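Side-chain contacts in prolyl-tRNA synthetase (Giardia lamblia ATCC 50803, PDB 3IAL), which probably catalyses the ATP-dependent attachment of L-proline to tRNA(Pro), releasing AMP and diphosphate: residues R276-A279 with C280-I284; D195-S199 with D200-F204; L291-P294 with P295-P299; L17-R21 with D22-D26. All coordinates share one frame; numbering follows the deposited sequence.

Contact 1 of 4, residues R276-A279 with C280-I284; sequences RVLA and CALSI. With PR8 (5'-O-[(R)-hydroxy{[(2S)-pyrrolidin-2-ylcarbonyl]oxy}phosphoryl]adenosine), chain H.
R276 and C280 form the first turn of helix 276-285, which follows strand 263-274 in the motif 3 position of a class II synthetase core. The backbone bond from C280 N to R276 O is 2.9 Å long. R276 binds prolyl-adenylate (PR8), and its place fits the motif 3 arginine of this family. Its chain is extended from CG to NE (chi2 -179°), which carries the guanidinium over the adenine, face to face but offset. PR8 C4 sits 3.6 Å above one guanidinium face, near its rim. The aliphatic part follows the nucleoside, with CD 3.5 Å from PR8 O2'. Bonds from NE to I163 O and from NH1 to Q237 O fix how the guanidinium is turned.

One turn further on, A279 O takes two bonds from S283: N at 3.0 Å and OG at 2.7 Å. They arrive from opposite faces of the carbonyl plane. S283 OG lies beside its own backbone N (chi1 -67°), from where it can reach back. L278 CD1 packs on L282 CG at 3.9 Å.

L278 and L282 face M57 of helix 52-71, V277 and C280 lie on T238 of strand 235-245, and S283 meets F28 of helix 24-34.

Contact 2 of 4, residues D195-S199 with D200-F204; sequences DTIFS and DELCF
D195 O is gripped by two backbone groups, D200 N at 3.2 Å and S199 N at 3.0 Å. The first reaches back five residues and the second four. This is the pi-type widening at the C-terminal end of helix 180-201, in the class II core. The wide spacing continues with L202 N to I197 O, while the bond from E201 N to T196 O is weak. C203 then leaves the helix with positive phi, and the chain turns back.

The return is held at both polar atoms of F204. Its N gives a nearly straight bond to F198 O (3.0 Å, N-H...O angle 174°). Its O accepts from S199 OG at 2.8 Å.

These bonds bring F204 beside F198. The first torsion of F204 (chi1 74°) sets CG between its own N and carbonyl carbon, which places the ring against F198. The two ring planes are 29° apart and slid so far that they barely overlap. F204 CZ lies over the rim of one F198 face, and F198 CB makes a CH-pi contact over the face of F204. V277 of helix 276-285 packs on F198, and C280 on F204. I197 and L202 run side by side, pointing the same way, and both touch helix 52-71. Their branches meet where I197 CG2 lies 4.0 Å from L202 CD1.

Contact 3 of 4, residues L291-P294 with P295-P299; sequences LVLP and PLIAP
L293 and P294 pack closely against I297 and A298, while P295, L296 and P299 are partly exposed. The two branches of L293 divide the partners. CD2 touches I297 CD1 at 4.0 Å, and CD1 meets A298 CA and P299 CD, both at 3.9 Å. The L293 side chain crosses both I297 and P299 at about a right angle. The P294 ring instead lies alongside I297, with P294 CD 3.9 Å from I297 CD1. I297 CG1 stands between the backbone N and the carbonyl carbon (chi1 59°), a rotamer that lays the chain beside the P294 ring.

The backbone here is a single 3-10 turn in the segment that joins helix 276-285 of the class II core to strand 302-307 of the anticodon-binding fold. I297 N bonds to P294 O at 3.1 Å, coming from above the carbonyl plane. A298 N bonds in the same three-residue step to P295 O. L282 of helix 276-285 and helix 52-71 cover L293 and I297.

The outer side has fewer contacts across the turn. The end of L296 leads away from 291-294 and packs instead on E201 and L202. P295 rests on Y424 and K425 of helix 416-438.

Contact 4 of 4, residues L17-R21 with D22-D26; sequences LTKTR and DTFAD
T23 OG1 collects three hydrogen bonds from residues 18-20, in the turn that leads into helix 24-34. It donates to T18 O at 2.7 Å, in the carbonyl plane and on a lone pair. It accepts from T20 N at 2.9 Å, a fairly straight bond (N-H...O angle 164°). It also accepts from T20 OG1 at 3.2 Å. T23 OG1 lies between its own backbone N and carbonyl carbon (chi1 68°), which turns it back toward the preceding chain. The T23 side chain thus accepts from the backbone N three residues back.

Backbone bonds close the turn more loosely. T20 O receives F24 N at 2.8 Å and T23 N at 3.2 Å, both weak because the N-H groups point off the line. Water 1 spans the next step: it donates to R21 O at 2.9 Å and accepts from A25 N at 3.1 Å. It thus stands between two groups four residues apart, the spacing of a helical bond.

Apolar contacts are few. K19 CG sits 4.2 Å from F24 CD1, at the ring edge, and the two side chains run the same way. L17 CD1 approaches T23 CG2.

The ends of the long side chains join other parts of the fold. R21 NH1 bonds to E454 O of helix 446-455. K19 NZ bonds to G286 O and to S283 O of helix 276-285, and F24 packs into the loop at M230 and P231.

Along the chain the order is contact 4, contact 2, contact 1, contact 3. Contact 1, on helix 276-285, touches all three others. Its centre is about 11 Å from those of contacts 2 and 3 and about 14 Å from that of contact 4. V277 and C280 meet the end of helix 180-201 in contact 2. L278 and L282 meet the turn of contact 3. S283 meets F24 of contact 4. Contacts 2 and 3 also touch, through L202 and P294, whereas contact 4 touches neither of them. The helix that brings R276 to the adenylate therefore also packs against the chain leading to the anticodon-binding fold and against the N-terminal segment.

Contact 1 of 4, residues R276-A279 with C280-I284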
loop_
_atom_site.group_PDB
_atom_site.type_symbol
_atom_site.label_atom_id
_atom_site.label_comp_id
_atom_site.label_asym_id
_atom_site.label_seq_id
_atom_site.Cartn_x
_atom_site.Cartn_y
_atom_site.Cartn_z
ATOM N N ARG B 276 -13.941 4.816 -6.762
ATOM C CA ARG B 276 -15.053 4.655 -7.709
ATOM C C ARG B 276 -15.029 3.336 -8.484
ATOM O O ARG B 276 -16.076 2.844 -8.883
ATOM C CB ARG B 276 -15.071 5.815 -8.705
ATOM C CG ARG B 276 -15.482 7.110 -8.079
ATOM C CD ARG B 276 -15.504 8.210 -9.102
ATOM N NE ARG B 276 -16.233 9.364 -8.613
ATOM C CZ ARG B 276 -16.521 10.438 -9.331
ATOM N NH1 ARG B 276 -16.137 10.531 -10.605
ATOM N NH2 ARG B 276 -17.210 11.425 -8.766
ATOM N N VAL B 277 -13.842 2.781 -8.718
ATOM C CA VAL B 277 -13.717 1.473 -9.375
ATOM C C VAL B 277 -14.414 0.404 -8.521
ATOM O O VAL B 277 -15.210 -0.391 -9.037
ATOM C CB VAL B 277 -12.245 1.077 -9.604
ATOM C CG1 VAL B 277 -12.147 -0.271 -10.323
ATOM C CG2 VAL B 277 -11.504 2.153 -10.398
ATOM N N LEU B 278 -14.124 0.416 -7.215
ATOM C CA LEU B 278 -14.784 -0.471 -6.259
ATOM C C LEU B 278 -16.290 -0.196 -6.230
ATOM O O LEU B 278 -17.089 -1.126 -6.276
ATOM C CB LEU B 278 -14.176 -0.313 -4.860
ATOM C CG LEU B 278 -14.726 -1.191 -3.731
ATOM C CD1 LEU B 278 -14.530 -2.666 -4.054
ATOM C CD2 LEU B 278 -14.075 -0.836 -2.385
ATOM N N ALA B 279 -16.673 1.075 -6.181
ATOM C CA ALA B 279 -18.087 1.448 -6.253
ATOM C C ALA B 279 -18.784 0.753 -7.432
ATOM O O ALA B 279 -19.861 0.177 -7.261
ATOM C CB ALA B 279 -18.247 2.951 -6.355
ATOM N N CYS B 280 -18.161 0.800 -8.610
ATOM C CA CYS B 280 -18.721 0.182 -9.825
ATOM C C CYS B 280 -18.899 -1.333 -9.690
ATOM O O CYS B 280 -19.988 -1.852 -9.900
ATOM C CB CYS B 280 -17.845 0.475 -11.046
ATOM S SG CYS B 280 -17.926 2.173 -11.644
ATOM N N ALA B 281 -17.825 -2.022 -9.327
ATOM C CA ALA B 281 -17.833 -3.480 -9.173
ATOM C C ALA B 281 -18.894 -3.947 -8.184
ATOM O O ALA B 281 -19.579 -4.939 -8.431
ATOM C CB ALA B 281 -16.477 -3.963 -8.728
ATOM N N LEU B 282 -19.033 -3.238 -7.066
ATOM C CA LEU B 282 -20.003 -3.642 -6.046
ATOM C C LEU B 282 -21.421 -3.382 -6.537
ATOM O O LEU B 282 -22.309 -4.213 -6.356
ATOM C CB LEU B 282 -19.762 -2.913 -4.726
ATOM C CG LEU B 282 -18.406 -3.128 -4.030
ATOM C CD1 LEU B 282 -18.421 -2.397 -2.709
ATOM C CD2 LEU B 282 -18.041 -4.597 -3.824
ATOM N N SER B 283 -21.610 -2.233 -7.177
ATOM C CA SER B 283 -22.938 -1.742 -7.521
ATOM C C SER B 283 -23.551 -2.522 -8.676
ATOM O O SER B 283 -24.744 -2.847 -8.658
ATOM C CB SER B 283 -22.872 -0.253 -7.872
ATOM O OG SER B 283 -22.531 0.537 -6.732
ATOM N N ILE B 284 -22.724 -2.818 -9.673
ATOM C CA ILE B 284 -23.178 -3.466 -10.890
ATOM C C ILE B 284 -23.503 -4.944 -10.665
ATOM O O ILE B 284 -24.498 -5.447 -11.188
ATOM C CB ILE B 284 -22.144 -3.322 -12.012
ATOM C CG1 ILE B 284 -22.027 -1.846 -12.418
ATOM C CG2 ILE B 284 -22.544 -4.188 -13.206
ATOM C CD1 ILE B 284 -20.932 -1.541 -13.420
HETATM C C PR8 H . -6.874 13.344 -12.528
HETATM N N PR8 H . -4.590 13.821 -11.902
HETATM O O PR8 H . -7.143 13.796 -11.413
HETATM P P PR8 H . -9.285 12.850 -12.878
HETATM N N1 PR8 H . -14.526 10.820 -4.954
HETATM C C2 PR8 H . -14.089 9.653 -5.415
HETATM N N3 PR8 H . -13.391 9.554 -6.549
HETATM C C4 PR8 H . -13.102 10.631 -7.277
HETATM C C5 PR8 H . -13.552 11.870 -6.831
HETATM C C6 PR8 H . -14.274 11.950 -5.643
HETATM N N6 PR8 H . -14.704 13.131 -5.198
HETATM N N7 PR8 H . -13.148 12.779 -7.710
HETATM C C8 PR8 H . -12.473 12.147 -8.673
HETATM N N9 PR8 H . -12.447 10.831 -8.421
HETATM C CA PR8 H . -5.417 13.253 -12.980
HETATM C CB PR8 H . -5.032 11.789 -13.108
HETATM C CD PR8 H . -3.526 12.865 -11.615
HETATM C CG PR8 H . -4.201 11.507 -11.849
HETATM C "C1'" PR8 H . -11.781 9.809 -9.290
HETATM O O10 PR8 H . -7.778 12.920 -13.452
HETATM O O1P PR8 H . -9.899 14.187 -12.677
HETATM C "C2'" PR8 H . -12.493 9.633 -10.653
HETATM O "O2'" PR8 H . -12.526 8.244 -11.013
HETATM O O2P PR8 H . -10.107 12.011 -13.973
HETATM C "C3'" PR8 H . -11.556 10.327 -11.613
HETATM O "O3'" PR8 H . -11.722 9.807 -12.934
HETATM C "C4'" PR8 H . -10.253 9.834 -11.010
HETATM O "O4'" PR8 H . -10.419 10.224 -9.629
HETATM C "C5'" PR8 H . -9.096 10.535 -11.687
HETATM O "O5'" PR8 H . -9.230 11.937 -11.555
#

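Contact 2 of 4, residues D195-S199 with D200-F204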
loop_
_atom_site.group_PDB
_atom_site.type_symbol
_atom_site.label_atom_id
_atom_site.label_comp_id
_atom_site.label_asym_id
_atom_site.label_seq_id
_atom_site.Cartn_x
_atom_site.Cartn_y
_atom_site.Cartn_z
ATOM N N ASP B 195 -8.552 -1.830 -18.765
ATOM C CA ASP B 195 -9.321 -2.989 -19.254
ATOM C C ASP B 195 -9.038 -4.247 -18.439
ATOM O O ASP B 195 -9.948 -4.992 -18.121
ATOM C CB ASP B 195 -9.035 -3.261 -20.732
ATOM C CG ASP B 195 -10.202 -3.916 -21.433
ATOM O OD1 ASP B 195 -11.252 -3.259 -21.561
ATOM O OD2 ASP B 195 -10.073 -5.075 -21.860
ATOM N N THR B 196 -7.774 -4.470 -18.091
ATOM C CA THR B 196 -7.413 -5.564 -17.194
ATOM C C THR B 196 -8.112 -5.465 -15.839
ATOM O O THR B 196 -8.638 -6.457 -15.330
ATOM C CB THR B 196 -5.890 -5.604 -16.934
ATOM O OG1 THR B 196 -5.202 -5.768 -18.178
ATOM C CG2 THR B 196 -5.539 -6.752 -15.997
ATOM N N ILE B 197 -8.098 -4.281 -15.240
ATOM C CA ILE B 197 -8.692 -4.115 -13.908
ATOM C C ILE B 197 -10.203 -4.214 -13.981
ATOM O O ILE B 197 -10.817 -5.018 -13.278
ATOM C CB ILE B 197 -8.334 -2.759 -13.267
ATOM C CG1 ILE B 197 -6.830 -2.639 -13.037
ATOM C CG2 ILE B 197 -9.064 -2.583 -11.939
ATOM C CD1 ILE B 197 -6.365 -1.188 -12.816
ATOM N N PHE B 198 -10.798 -3.388 -14.836
ATOM C CA PHE B 198 -12.255 -3.221 -14.884
ATOM C C PHE B 198 -12.949 -4.476 -15.427
ATOM O O PHE B 198 -13.920 -4.960 -14.840
ATOM C CB PHE B 198 -12.634 -2.049 -15.794
ATOM C CG PHE B 198 -12.328 -0.668 -15.236
ATOM C CD1 PHE B 198 -11.352 -0.452 -14.268
ATOM C CD2 PHE B 198 -13.011 0.438 -15.745
ATOM C CE1 PHE B 198 -11.078 0.844 -13.801
ATOM C CE2 PHE B 198 -12.753 1.725 -15.279
ATOM C CZ PHE B 198 -11.780 1.930 -14.307
ATOM N N SER B 199 -12.460 -4.980 -16.562
ATOM C CA SER B 199 -13.145 -6.044 -17.313
ATOM C C SER B 199 -12.625 -7.460 -17.030
ATOM O O SER B 199 -13.399 -8.327 -16.635
ATOM C CB SER B 199 -13.094 -5.750 -18.815
ATOM O OG SER B 199 -13.864 -4.594 -19.117
ATOM N N ASP B 200 -11.331 -7.698 -17.219
ATOM C CA ASP B 200 -10.779 -9.042 -17.004
ATOM C C ASP B 200 -10.936 -9.483 -15.549
ATOM O O ASP B 200 -11.228 -10.652 -15.283
ATOM C CB ASP B 200 -9.296 -9.124 -17.388
ATOM C CG ASP B 200 -9.037 -8.854 -18.865
ATOM O OD1 ASP B 200 -9.988 -8.718 -19.663
ATOM O OD2 ASP B 200 -7.853 -8.784 -19.233
ATOM N N GLU B 201 -10.745 -8.553 -14.613
ATOM C CA GLU B 201 -10.749 -8.888 -13.187
ATOM C C GLU B 201 -12.052 -8.531 -12.454
ATOM O O GLU B 201 -12.602 -9.377 -11.746
ATOM C CB GLU B 201 -9.531 -8.270 -12.498
ATOM C CG GLU B 201 -8.194 -8.851 -13.008
ATOM C CD GLU B 201 -7.990 -10.321 -12.636
ATOM O OE1 GLU B 201 -8.195 -10.687 -11.465
ATOM O OE2 GLU B 201 -7.605 -11.110 -13.519
ATOM N N LEU B 202 -12.564 -7.315 -12.635
ATOM C CA LEU B 202 -13.796 -6.903 -11.943
ATOM C C LEU B 202 -15.060 -7.130 -12.753
ATOM O O LEU B 202 -16.147 -6.800 -12.294
ATOM C CB LEU B 202 -13.719 -5.442 -11.487
ATOM C CG LEU B 202 -12.597 -5.167 -10.491
ATOM C CD1 LEU B 202 -12.533 -3.667 -10.211
ATOM C CD2 LEU B 202 -12.774 -5.986 -9.204
ATOM N N CYS B 203 -14.916 -7.705 -13.945
ATOM C CA CYS B 203 -16.055 -8.158 -14.746
ATOM C C CYS B 203 -17.114 -7.108 -15.070
ATOM O O CYS B 203 -18.297 -7.440 -15.145
ATOM C CB CYS B 203 -16.732 -9.346 -14.056
ATOM S SG CYS B 203 -15.626 -10.704 -13.713
ATOM N N PHE B 204 -16.710 -5.855 -15.267
ATOM C CA PHE B 204 -17.644 -4.823 -15.753
ATOM C C PHE B 204 -17.039 -3.979 -16.880
ATOM O O PHE B 204 -15.859 -4.100 -17.201
ATOM C CB PHE B 204 -18.180 -3.952 -14.601
ATOM C CG PHE B 204 -17.181 -2.966 -14.048
ATOM C CD1 PHE B 204 -17.015 -1.721 -14.636
ATOM C CD2 PHE B 204 -16.419 -3.283 -12.925
ATOM C CE1 PHE B 204 -16.097 -0.804 -14.123
ATOM C CE2 PHE B 204 -15.492 -2.370 -12.410
ATOM C CZ PHE B 204 -15.334 -1.134 -13.006
#

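Contact 3 of 4, residues L291-P294 with P295-P299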
loop_
_atom_site.group_PDB
_atom_site.type_symbol
_atom_site.label_atom_id
_atom_site.label_comp_id
_atom_site.label_asym_id
_atom_site.label_seq_id
_atom_site.Cartn_x
_atom_site.Cartn_y
_atom_site.Cartn_z
ATOM N N LEU B 291 -24.074 -8.167 -1.606
ATOM C CA LEU B 291 -22.917 -8.135 -2.473
ATOM C C LEU B 291 -22.758 -9.434 -3.247
ATOM O O LEU B 291 -23.202 -10.488 -2.806
ATOM C CB LEU B 291 -21.628 -7.881 -1.668
ATOM C CG LEU B 291 -21.550 -6.598 -0.836
ATOM C CD1 LEU B 291 -20.266 -6.560 -0.031
ATOM C CD2 LEU B 291 -21.675 -5.363 -1.713
ATOM N N VAL B 292 -22.117 -9.320 -4.403
ATOM C CA VAL B 292 -21.720 -10.436 -5.245
ATOM C C VAL B 292 -20.324 -10.054 -5.762
ATOM O O VAL B 292 -20.203 -9.295 -6.708
ATOM C CB VAL B 292 -22.708 -10.605 -6.426
ATOM C CG1 VAL B 292 -22.209 -11.637 -7.427
ATOM C CG2 VAL B 292 -24.124 -10.958 -5.910
ATOM N N LEU B 293 -19.279 -10.582 -5.132
ATOM C CA LEU B 293 -17.913 -10.097 -5.348
ATOM C C LEU B 293 -17.153 -10.891 -6.411
ATOM O O LEU B 293 -17.087 -12.114 -6.337
ATOM C CB LEU B 293 -17.121 -10.153 -4.034
ATOM C CG LEU B 293 -17.705 -9.369 -2.862
ATOM C CD1 LEU B 293 -16.907 -9.659 -1.591
ATOM C CD2 LEU B 293 -17.726 -7.872 -3.164
ATOM N N PRO B 294 -16.555 -10.192 -7.386
ATOM C CA PRO B 294 -15.555 -10.842 -8.221
ATOM C C PRO B 294 -14.406 -11.383 -7.354
ATOM O O PRO B 294 -14.111 -10.794 -6.302
ATOM C CB PRO B 294 -15.065 -9.715 -9.122
ATOM C CG PRO B 294 -16.168 -8.715 -9.132
ATOM C CD PRO B 294 -16.764 -8.784 -7.767
ATOM N N PRO B 295 -13.782 -12.509 -7.765
ATOM C CA PRO B 295 -12.720 -13.141 -6.976
ATOM C C PRO B 295 -11.591 -12.208 -6.529
ATOM O O PRO B 295 -11.137 -12.315 -5.387
ATOM C CB PRO B 295 -12.179 -14.225 -7.920
ATOM C CG PRO B 295 -13.346 -14.619 -8.734
ATOM C CD PRO B 295 -14.198 -13.362 -8.892
ATOM N N LEU B 296 -11.151 -11.313 -7.412
ATOM C CA LEU B 296 -10.076 -10.361 -7.100
ATOM C C LEU B 296 -10.280 -9.672 -5.750
ATOM O O LEU B 296 -9.347 -9.542 -4.961
ATOM C CB LEU B 296 -9.972 -9.282 -8.189
ATOM C CG LEU B 296 -8.921 -8.189 -7.930
ATOM C CD1 LEU B 296 -7.511 -8.774 -8.050
ATOM C CD2 LEU B 296 -9.101 -6.979 -8.863
ATOM N N ILE B 297 -11.508 -9.234 -5.497
ATOM C CA ILE B 297 -11.803 -8.426 -4.314
ATOM C C ILE B 297 -12.578 -9.159 -3.227
ATOM O O ILE B 297 -13.031 -8.530 -2.290
ATOM C CB ILE B 297 -12.559 -7.119 -4.691
ATOM C CG1 ILE B 297 -13.894 -7.426 -5.404
ATOM C CG2 ILE B 297 -11.662 -6.234 -5.538
ATOM C CD1 ILE B 297 -14.880 -6.228 -5.474
ATOM N N ALA B 298 -12.727 -10.475 -3.336
ATOM C CA ALA B 298 -13.382 -11.246 -2.279
ATOM C C ALA B 298 -12.365 -11.521 -1.173
ATOM O O ALA B 298 -11.381 -12.230 -1.409
ATOM C CB ALA B 298 -13.928 -12.567 -2.833
ATOM N N PRO B 299 -12.584 -10.966 0.034
ATOM C CA PRO B 299 -11.671 -11.325 1.131
ATOM C C PRO B 299 -11.649 -12.832 1.423
ATOM O O PRO B 299 -10.621 -13.357 1.845
ATOM C CB PRO B 299 -12.223 -10.529 2.323
ATOM C CG PRO B 299 -12.892 -9.361 1.701
ATOM C CD PRO B 299 -13.547 -9.936 0.462
#

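Contact 4 of 4, residues L17-R21 with D22-D26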
loop_
_atom_site.group_PDB
_atom_site.type_symbol
_atom_site.label_atom_id
_atom_site.label_comp_id
_atom_site.label_asym_id
_atom_site.label_seq_id
_atom_site.Cartn_x
_atom_site.Cartn_y
_atom_site.Cartn_z
ATOM N N LEU B 17 -33.325 -6.214 -0.469
ATOM C CA LEU B 17 -33.794 -5.121 -1.319
ATOM C C LEU B 17 -33.366 -5.350 -2.758
ATOM O O LEU B 17 -32.177 -5.376 -3.051
ATOM C CB LEU B 17 -33.220 -3.793 -0.819
ATOM C CG LEU B 17 -33.692 -2.510 -1.515
ATOM C CD1 LEU B 17 -35.234 -2.425 -1.540
ATOM C CD2 LEU B 17 -33.082 -1.278 -0.831
ATOM N N THR B 18 -34.338 -5.523 -3.648
ATOM C CA THR B 18 -34.061 -5.748 -5.061
ATOM C C THR B 18 -33.401 -4.487 -5.601
ATOM O O THR B 18 -33.827 -3.375 -5.286
ATOM C CB THR B 18 -35.351 -6.087 -5.858
ATOM O OG1 THR B 18 -36.012 -7.198 -5.243
ATOM C CG2 THR B 18 -35.031 -6.438 -7.309
ATOM N N LYS B 19 -32.338 -4.667 -6.378
ATOM C CA LYS B 19 -31.503 -3.559 -6.822
ATOM C C LYS B 19 -31.958 -3.101 -8.200
ATOM O O LYS B 19 -31.688 -3.775 -9.205
ATOM C CB LYS B 19 -30.031 -3.984 -6.860
ATOM C CG LYS B 19 -29.069 -2.882 -7.274
ATOM C CD LYS B 19 -27.736 -3.437 -7.759
ATOM C CE LYS B 19 -27.845 -4.078 -9.150
ATOM N NZ LYS B 19 -26.588 -4.768 -9.517
ATOM N N THR B 20 -32.634 -1.951 -8.232
ATOM C CA THR B 20 -33.159 -1.375 -9.472
ATOM C C THR B 20 -32.807 0.108 -9.592
ATOM O O THR B 20 -32.192 0.692 -8.694
ATOM C CB THR B 20 -34.690 -1.486 -9.525
ATOM O OG1 THR B 20 -35.257 -0.637 -8.518
ATOM C CG2 THR B 20 -35.141 -2.919 -9.303
ATOM N N ARG B 21 -33.222 0.703 -10.710
ATOM C CA ARG B 21 -33.065 2.127 -10.959
ATOM C C ARG B 21 -33.654 2.971 -9.834
ATOM O O ARG B 21 -33.016 3.904 -9.347
ATOM C CB ARG B 21 -33.717 2.487 -12.293
ATOM C CG ARG B 21 -33.610 3.949 -12.676
ATOM C CD ARG B 21 -33.833 4.146 -14.173
ATOM N NE ARG B 21 -33.485 5.501 -14.611
ATOM C CZ ARG B 21 -34.332 6.391 -15.125
ATOM N NH1 ARG B 21 -35.624 6.109 -15.287
ATOM N NH2 ARG B 21 -33.881 7.584 -15.492
ATOM N N ASP B 22 -34.868 2.628 -9.411
ATOM C CA ASP B 22 -35.553 3.373 -8.356
ATOM C C ASP B 22 -34.943 3.171 -6.959
ATOM O O ASP B 22 -34.985 4.092 -6.135
ATOM C CB ASP B 22 -37.044 3.020 -8.339
ATOM C CG ASP B 22 -37.802 3.562 -9.553
ATOM O OD1 ASP B 22 -37.186 3.854 -10.603
ATOM O OD2 ASP B 22 -39.033 3.700 -9.452
ATOM N N THR B 23 -34.378 1.987 -6.698
ATOM C CA THR B 23 -33.900 1.624 -5.350
ATOM C C THR B 23 -32.386 1.758 -5.134
ATOM O O THR B 23 -31.936 1.739 -3.991
ATOM C CB THR B 23 -34.285 0.164 -4.962
ATOM O OG1 THR B 23 -33.560 -0.773 -5.769
ATOM C CG2 THR B 23 -35.795 -0.085 -5.106
ATOM N N PHE B 24 -31.608 1.896 -6.211
ATOM C CA PHE B 24 -30.152 1.781 -6.104
ATOM C C PHE B 24 -29.511 2.640 -5.021
ATOM O O PHE B 24 -28.691 2.149 -4.265
ATOM C CB PHE B 24 -29.435 2.072 -7.423
ATOM C CG PHE B 24 -27.941 2.062 -7.272
ATOM C CD1 PHE B 24 -27.279 0.877 -6.997
ATOM C CD2 PHE B 24 -27.210 3.239 -7.318
ATOM C CE1 PHE B 24 -25.896 0.862 -6.812
ATOM C CE2 PHE B 24 -25.833 3.227 -7.146
ATOM C CZ PHE B 24 -25.180 2.036 -6.887
ATOM N N ALA B 25 -29.861 3.923 -4.984
ATOM C CA ALA B 25 -29.317 4.875 -4.006
ATOM C C ALA B 25 -29.490 4.373 -2.567
ATOM O O ALA B 25 -28.560 4.432 -1.769
ATOM C CB ALA B 25 -29.978 6.251 -4.173
ATOM N N ASP B 26 -30.673 3.861 -2.252
ATOM C CA ASP B 26 -30.931 3.258 -0.932
ATOM C C ASP B 26 -30.220 1.916 -0.740
ATOM O O ASP B 26 -29.748 1.614 0.351
ATOM C CB ASP B 26 -32.425 3.073 -0.713
ATOM C CG ASP B 26 -33.157 4.389 -0.604
ATOM O OD1 ASP B 26 -32.512 5.397 -0.257
ATOM O OD2 ASP B 26 -34.371 4.411 -0.866
HETATM O O HOH W 1 -31.857 5.121 -7.008
#